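PDB 3HV8: protein FimX from Pseudomonas aeruginosa PAO1, which belongs to the EAL-domain family, with a beta/alpha-barrel fold, and holds the ligand C2E in a pocket of that domain. Local coordinates for residues A[219-233]-A[239-251]. Residues are numbered along the deposited sequence; the frame is centred on the assembly and turned at random. Where two conformers were deposited one is given.
Sequences HEQQKLSIVPFVESA and LWQAGATYIQGYY. With C2E (9,9'-[(2R,3R,3aS,5S,7aR,9R,10R,10aS,12S,14aR)-3,5,10,12-tetrahydroxy-5,12-dioxidooctahydro-2H,7H-difuro[3,2-d:3',2'-j][1,3,7,9,2,8]tetraoxadiphosphacyclododecine-2,9-diyl]bis(2-amino-1,9-dihydro-6H-purin-6-one)), chain B.
Glu231 and Tyr250 lie side by side and share one guanine of C2E, which is sandwiched between the Tyr250 and Phe229 rings. This is the ligand end of a beta-alpha-beta crossover in the EAL barrel: strand 224-227, helix 233-242, then the parallel strand 246-247, which also pairs antiparallel with strand 33-42. Tyr250 stacks with C6 of C2E over its ring centre, 3.4 Å above the plane, while over Phe229 the base is displaced toward the ring's rim, C4 4.1 Å above the plane. At the N1 edge of the base, the extended Glu231 chain brings OE1 2.7 Å from C2E N1 in a nearly straight bond (162°), with a weaker one from N2; Tyr250 N donates to O6. Beyond the O6 edge, Val230 N bonds to Gln248 O and Tyr251 N to Val230 O, continuing the strand pairing into both loops.

At the far end, Ser225 O takes two donors: Thr245 OG1 on a lone pair in the carbonyl plane, at 2.8 Å, and Tyr246 N. Ser225 OG, set between its backbone N and carbonyl carbon (chi1 55°), accepts from Thr245 N (3.0 Å) and bonds His219 NE2. On the helix side Leu239 meets Val227 tip to tip, CD2 tight at 3.4 Å from CG1, and slides past Val230. Gln248 NE2 bonds Glu52; its OE1, hydrogen-bonded to Lys193, also accepts from a water that in turn accepts from Phe229 N at 3.0 Å.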
# COMPACT_ATOMS: atom_id res chain seq x y z
N HIS A 219 -14.45 -10.86 4.29
CA HIS A 219 -15.73 -10.17 4.40
C HIS A 219 -16.47 -10.54 5.70
O HIS A 219 -17.08 -9.67 6.30
CB HIS A 219 -16.57 -10.41 3.16
CG HIS A 219 -15.96 -9.82 1.93
ND1 HIS A 219 -16.46 -10.05 0.66
CD2 HIS A 219 -14.87 -9.04 1.77
CE1 HIS A 219 -15.71 -9.41 -0.22
NE2 HIS A 219 -14.73 -8.81 0.42
N GLU A 220 -16.41 -11.79 6.11
CA GLU A 220 -16.99 -12.16 7.40
C GLU A 220 -16.40 -11.29 8.50
O GLU A 220 -17.10 -10.88 9.43
CB GLU A 220 -16.78 -13.64 7.71
CG GLU A 220 -17.56 -14.57 6.80
CD GLU A 220 -19.06 -14.38 6.91
OE1 GLU A 220 -19.53 -13.91 7.97
OE2 GLU A 220 -19.76 -14.71 5.94
N GLN A 221 -15.11 -10.98 8.37
CA GLN A 221 -14.40 -10.17 9.35
C GLN A 221 -14.57 -8.67 9.07
O GLN A 221 -13.93 -7.83 9.71
CB GLN A 221 -12.91 -10.53 9.40
CG GLN A 221 -12.63 -12.00 9.64
CD GLN A 221 -13.12 -12.42 10.99
OE1 GLN A 221 -13.12 -11.63 11.93
NE2 GLN A 221 -13.55 -13.68 11.10
N GLN A 222 -15.43 -8.34 8.11
CA GLN A 222 -15.79 -6.96 7.79
C GLN A 222 -14.59 -6.15 7.29
O GLN A 222 -14.51 -4.94 7.49
CB GLN A 222 -16.49 -6.28 8.96
CG GLN A 222 -17.91 -6.82 9.15
CD GLN A 222 -18.28 -6.98 10.60
OE1 GLN A 222 -19.10 -7.84 10.95
NE2 GLN A 222 -17.66 -6.18 11.46
N LYS A 223 -13.68 -6.83 6.61
CA LYS A 223 -12.54 -6.18 5.96
C LYS A 223 -12.82 -6.03 4.48
O LYS A 223 -13.37 -6.94 3.85
CB LYS A 223 -11.28 -7.00 6.15
CG LYS A 223 -10.91 -7.32 7.61
CD LYS A 223 -10.88 -6.07 8.46
CE LYS A 223 -10.31 -6.39 9.85
NZ LYS A 223 -10.37 -5.22 10.73
N LEU A 224 -12.45 -4.88 3.94
CA LEU A 224 -12.55 -4.65 2.50
C LEU A 224 -11.43 -5.37 1.76
O LEU A 224 -10.26 -5.12 2.02
CB LEU A 224 -12.46 -3.16 2.19
CG LEU A 224 -13.54 -2.30 2.88
CD1 LEU A 224 -13.12 -0.86 2.95
CD2 LEU A 224 -14.83 -2.46 2.10
N SER A 225 -11.78 -6.25 0.84
CA SER A 225 -10.77 -6.97 0.07
C SER A 225 -10.28 -6.18 -1.14
O SER A 225 -11.06 -5.55 -1.86
CB SER A 225 -11.33 -8.32 -0.38
OG SER A 225 -12.55 -8.15 -1.10
N ILE A 226 -8.97 -6.21 -1.35
CA ILE A 226 -8.38 -5.68 -2.58
C ILE A 226 -7.61 -6.83 -3.22
O ILE A 226 -6.78 -7.47 -2.57
CB ILE A 226 -7.38 -4.53 -2.30
CG1 ILE A 226 -8.05 -3.41 -1.50
CG2 ILE A 226 -6.80 -4.04 -3.61
CD1 ILE A 226 -7.08 -2.32 -0.99
N VAL A 227 -7.89 -7.11 -4.49
CA VAL A 227 -7.17 -8.16 -5.19
C VAL A 227 -6.35 -7.56 -6.31
O VAL A 227 -6.90 -6.97 -7.24
CB VAL A 227 -8.11 -9.23 -5.76
CG1 VAL A 227 -7.31 -10.33 -6.42
CG2 VAL A 227 -8.95 -9.82 -4.64
N PRO A 228 -5.03 -7.68 -6.23
CA PRO A 228 -4.17 -7.08 -7.23
C PRO A 228 -3.74 -8.07 -8.32
O PRO A 228 -4.21 -9.21 -8.35
CB PRO A 228 -2.95 -6.69 -6.39
CG PRO A 228 -2.83 -7.84 -5.43
CD PRO A 228 -4.26 -8.26 -5.11
N PHE A 229 -2.84 -7.61 -9.18
CA PHE A 229 -2.28 -8.42 -10.27
C PHE A 229 -3.32 -8.87 -11.29
O PHE A 229 -3.18 -9.92 -11.92
CB PHE A 229 -1.49 -9.62 -9.72
CG PHE A 229 -0.11 -9.26 -9.21
CD1 PHE A 229 1.03 -9.74 -9.84
CD2 PHE A 229 0.05 -8.43 -8.11
CE1 PHE A 229 2.30 -9.41 -9.38
CE2 PHE A 229 1.32 -8.09 -7.64
CZ PHE A 229 2.44 -8.59 -8.28
N VAL A 230 -4.37 -8.08 -11.45
CA VAL A 230 -5.36 -8.37 -12.49
C VAL A 230 -4.75 -8.04 -13.85
O VAL A 230 -4.48 -6.88 -14.15
CB VAL A 230 -6.67 -7.60 -12.27
CG1 VAL A 230 -7.67 -7.90 -13.41
CG2 VAL A 230 -7.28 -7.97 -10.93
N GLU A 231 -4.51 -9.06 -14.67
CA GLU A 231 -3.91 -8.84 -15.99
C GLU A 231 -4.76 -9.38 -17.13
O GLU A 231 -4.32 -9.36 -18.28
CB GLU A 231 -2.52 -9.47 -16.06
CG GLU A 231 -1.57 -8.94 -14.97
CD GLU A 231 -0.12 -9.29 -15.25
OE1 GLU A 231 0.65 -9.46 -14.28
OE2 GLU A 231 0.25 -9.41 -16.44
N SER A 232 -5.97 -9.85 -16.82
CA SER A 232 -6.83 -10.49 -17.83
C SER A 232 -8.31 -10.32 -17.50
O SER A 232 -8.69 -10.16 -16.33
CB SER A 232 -6.52 -11.99 -17.96
OG SER A 232 -6.84 -12.72 -16.79
N ALA A 233 -9.15 -10.37 -18.53
CA ALA A 233 -10.60 -10.30 -18.37
C ALA A 233 -11.15 -11.46 -17.55
O ALA A 233 -12.06 -11.27 -16.74
CB ALA A 233 -11.28 -10.24 -19.73
N LEU A 239 -12.92 -12.43 -10.15
CA LEU A 239 -12.82 -11.66 -8.91
C LEU A 239 -14.12 -10.95 -8.63
O LEU A 239 -14.57 -10.87 -7.49
CB LEU A 239 -11.69 -10.64 -9.00
CG LEU A 239 -10.32 -11.29 -8.92
CD1 LEU A 239 -9.21 -10.31 -9.30
CD2 LEU A 239 -10.11 -11.88 -7.53
N TRP A 240 -14.75 -10.45 -9.68
CA TRP A 240 -16.03 -9.77 -9.54
C TRP A 240 -17.09 -10.75 -9.03
O TRP A 240 -17.90 -10.40 -8.16
CB TRP A 240 -16.43 -9.15 -10.89
CG TRP A 240 -17.39 -8.00 -10.77
CD1 TRP A 240 -17.08 -6.67 -10.86
CD2 TRP A 240 -18.80 -8.07 -10.55
NE1 TRP A 240 -18.22 -5.91 -10.71
CE2 TRP A 240 -19.29 -6.75 -10.52
CE3 TRP A 240 -19.70 -9.13 -10.39
CZ2 TRP A 240 -20.63 -6.46 -10.32
CZ3 TRP A 240 -21.04 -8.83 -10.19
CH2 TRP A 240 -21.49 -7.51 -10.16
N GLN A 241 -17.09 -11.97 -9.55
CA GLN A 241 -18.04 -12.98 -9.10
C GLN A 241 -17.71 -13.52 -7.71
O GLN A 241 -18.60 -13.93 -6.97
CB GLN A 241 -18.13 -14.11 -10.12
CG GLN A 241 -18.57 -13.61 -11.48
CD GLN A 241 -19.99 -13.05 -11.46
OE1 GLN A 241 -20.30 -12.09 -12.18
NE2 GLN A 241 -20.86 -13.65 -10.67
N ALA A 242 -16.42 -13.52 -7.37
CA ALA A 242 -15.98 -13.95 -6.04
C ALA A 242 -16.30 -12.91 -4.96
O ALA A 242 -16.21 -13.19 -3.77
CB ALA A 242 -14.50 -14.29 -6.05
N GLY A 243 -16.67 -11.70 -5.39
CA GLY A 243 -17.11 -10.67 -4.46
C GLY A 243 -16.05 -9.68 -3.99
O GLY A 243 -16.30 -8.88 -3.09
N ALA A 244 -14.87 -9.70 -4.61
CA ALA A 244 -13.81 -8.74 -4.25
C ALA A 244 -14.37 -7.32 -4.20
O ALA A 244 -15.11 -6.90 -5.11
CB ALA A 244 -12.70 -8.81 -5.27
N THR A 245 -14.02 -6.54 -3.17
CA THR A 245 -14.52 -5.16 -3.13
C THR A 245 -13.74 -4.19 -4.03
O THR A 245 -14.32 -3.21 -4.51
CB THR A 245 -14.69 -4.58 -1.71
OG1 THR A 245 -13.62 -5.01 -0.89
CG2 THR A 245 -15.99 -5.08 -1.08
N TYR A 246 -12.45 -4.47 -4.24
CA TYR A 246 -11.60 -3.67 -5.09
C TYR A 246 -10.64 -4.56 -5.85
O TYR A 246 -10.27 -5.64 -5.38
CB TYR A 246 -10.72 -2.69 -4.28
CG TYR A 246 -11.45 -1.72 -3.40
CD1 TYR A 246 -11.73 -0.43 -3.84
CD2 TYR A 246 -11.80 -2.06 -2.10
CE1 TYR A 246 -12.40 0.48 -3.02
CE2 TYR A 246 -12.48 -1.17 -1.28
CZ TYR A 246 -12.75 0.10 -1.74
OH TYR A 246 -13.41 1.01 -0.93
N ILE A 247 -10.24 -4.08 -7.03
CA ILE A 247 -9.21 -4.73 -7.82
C ILE A 247 -8.16 -3.74 -8.33
O ILE A 247 -8.38 -2.52 -8.36
CB ILE A 247 -9.83 -5.54 -8.99
CG1 ILE A 247 -10.65 -4.62 -9.89
CG2 ILE A 247 -10.63 -6.73 -8.46
CD1 ILE A 247 -11.18 -5.33 -11.16
N GLN A 248 -7.01 -4.28 -8.72
CA GLN A 248 -5.91 -3.49 -9.22
C GLN A 248 -5.09 -4.38 -10.15
O GLN A 248 -5.05 -5.61 -9.97
CB GLN A 248 -5.03 -3.05 -8.04
CG GLN A 248 -4.00 -2.00 -8.40
CD GLN A 248 -2.94 -1.87 -7.32
OE1 GLN A 248 -2.42 -2.86 -6.83
NE2 GLN A 248 -2.63 -0.64 -6.96
N GLY A 249 -4.46 -3.77 -11.15
CA GLY A 249 -3.58 -4.52 -12.02
C GLY A 249 -3.29 -3.82 -13.32
O GLY A 249 -3.93 -2.81 -13.65
N TYR A 250 -2.30 -4.33 -14.04
CA TYR A 250 -1.97 -3.80 -15.36
C TYR A 250 -3.18 -3.75 -16.30
O TYR A 250 -3.27 -2.87 -17.15
CB TYR A 250 -0.84 -4.62 -16.00
CG TYR A 250 0.52 -4.50 -15.34
CD1 TYR A 250 1.43 -5.55 -15.41
CD2 TYR A 250 0.89 -3.35 -14.66
CE1 TYR A 250 2.69 -5.44 -14.81
CE2 TYR A 250 2.14 -3.24 -14.06
CZ TYR A 250 3.03 -4.29 -14.14
OH TYR A 250 4.27 -4.18 -13.55
N TYR A 251 -4.09 -4.71 -16.16
CA TYR A 251 -5.28 -4.77 -17.02
C TYR A 251 -6.16 -3.51 -16.88
O TYR A 251 -6.76 -3.06 -17.85
CB TYR A 251 -6.12 -6.02 -16.73
CG TYR A 251 -7.12 -6.36 -17.82
CD1 TYR A 251 -8.46 -6.03 -17.68
CD2 TYR A 251 -6.72 -7.01 -18.98
CE1 TYR A 251 -9.38 -6.34 -18.68
CE2 TYR A 251 -7.63 -7.32 -19.99
CZ TYR A 251 -8.96 -6.99 -19.83
OH TYR A 251 -9.87 -7.31 -20.82
P1 C2E B . 4.15 -4.56 -3.71
O2P C2E B . 2.91 -5.02 -2.80
O1P C2E B . 4.67 -5.79 -4.34
O5' C2E B . 3.75 -3.64 -4.94
C5' C2E B . 3.23 -4.28 -6.12
C4' C2E B . 4.30 -4.53 -7.21
O4' C2E B . 3.65 -5.11 -8.37
C3' C2E B . 4.76 -3.15 -7.66
O3' C2E B . 6.16 -3.20 -7.97
C2' C2E B . 3.88 -2.83 -8.89
O2' C2E B . 4.51 -1.98 -9.83
C1' C2E B . 3.70 -4.23 -9.48
N9 C2E B . 2.49 -4.41 -10.27
C8 C2E B . 1.37 -3.60 -10.27
N7 C2E B . 0.42 -4.18 -10.97
C5 C2E B . 0.89 -5.36 -11.46
C6 C2E B . 0.33 -6.38 -12.27
O6 C2E B . -0.83 -6.35 -12.66
N1 C2E B . 1.13 -7.41 -12.58
C2 C2E B . 2.42 -7.49 -12.14
N2 C2E B . 3.17 -8.58 -12.49
N3 C2E B . 2.95 -6.55 -11.39
C4 C2E B . 2.21 -5.50 -11.03
P11 C2E B . 7.08 -2.00 -7.40
O21 C2E B . 8.54 -2.23 -7.93
O11 C2E B . 6.48 -0.69 -7.72
O5A C2E B . 7.01 -2.16 -5.82
C5A C2E B . 7.52 -3.36 -5.22
C4A C2E B . 7.51 -3.24 -3.70
O4A C2E B . 8.35 -2.14 -3.31
C3A C2E B . 6.14 -2.94 -3.09
O3A C2E B . 5.38 -4.11 -2.83
C2A C2E B . 6.56 -2.35 -1.74
O2A C2E B . 6.98 -3.40 -0.85
C1A C2E B . 7.83 -1.58 -2.12
N91 C2E B . 7.48 -0.19 -2.37
C81 C2E B . 7.10 0.39 -3.55
N71 C2E B . 6.88 1.66 -3.33
C51 C2E B . 7.18 1.97 -2.03
C61 C2E B . 7.18 3.13 -1.24
O61 C2E B . 6.75 4.22 -1.64
N11 C2E B . 7.58 2.98 0.05
C21 C2E B . 7.97 1.77 0.57
N21 C2E B . 8.31 1.69 1.89
N31 C2E B . 7.95 0.68 -0.14
C41 C2E B . 7.58 0.77 -1.42
O HOH W 1 -1.76 -4.86 -8.84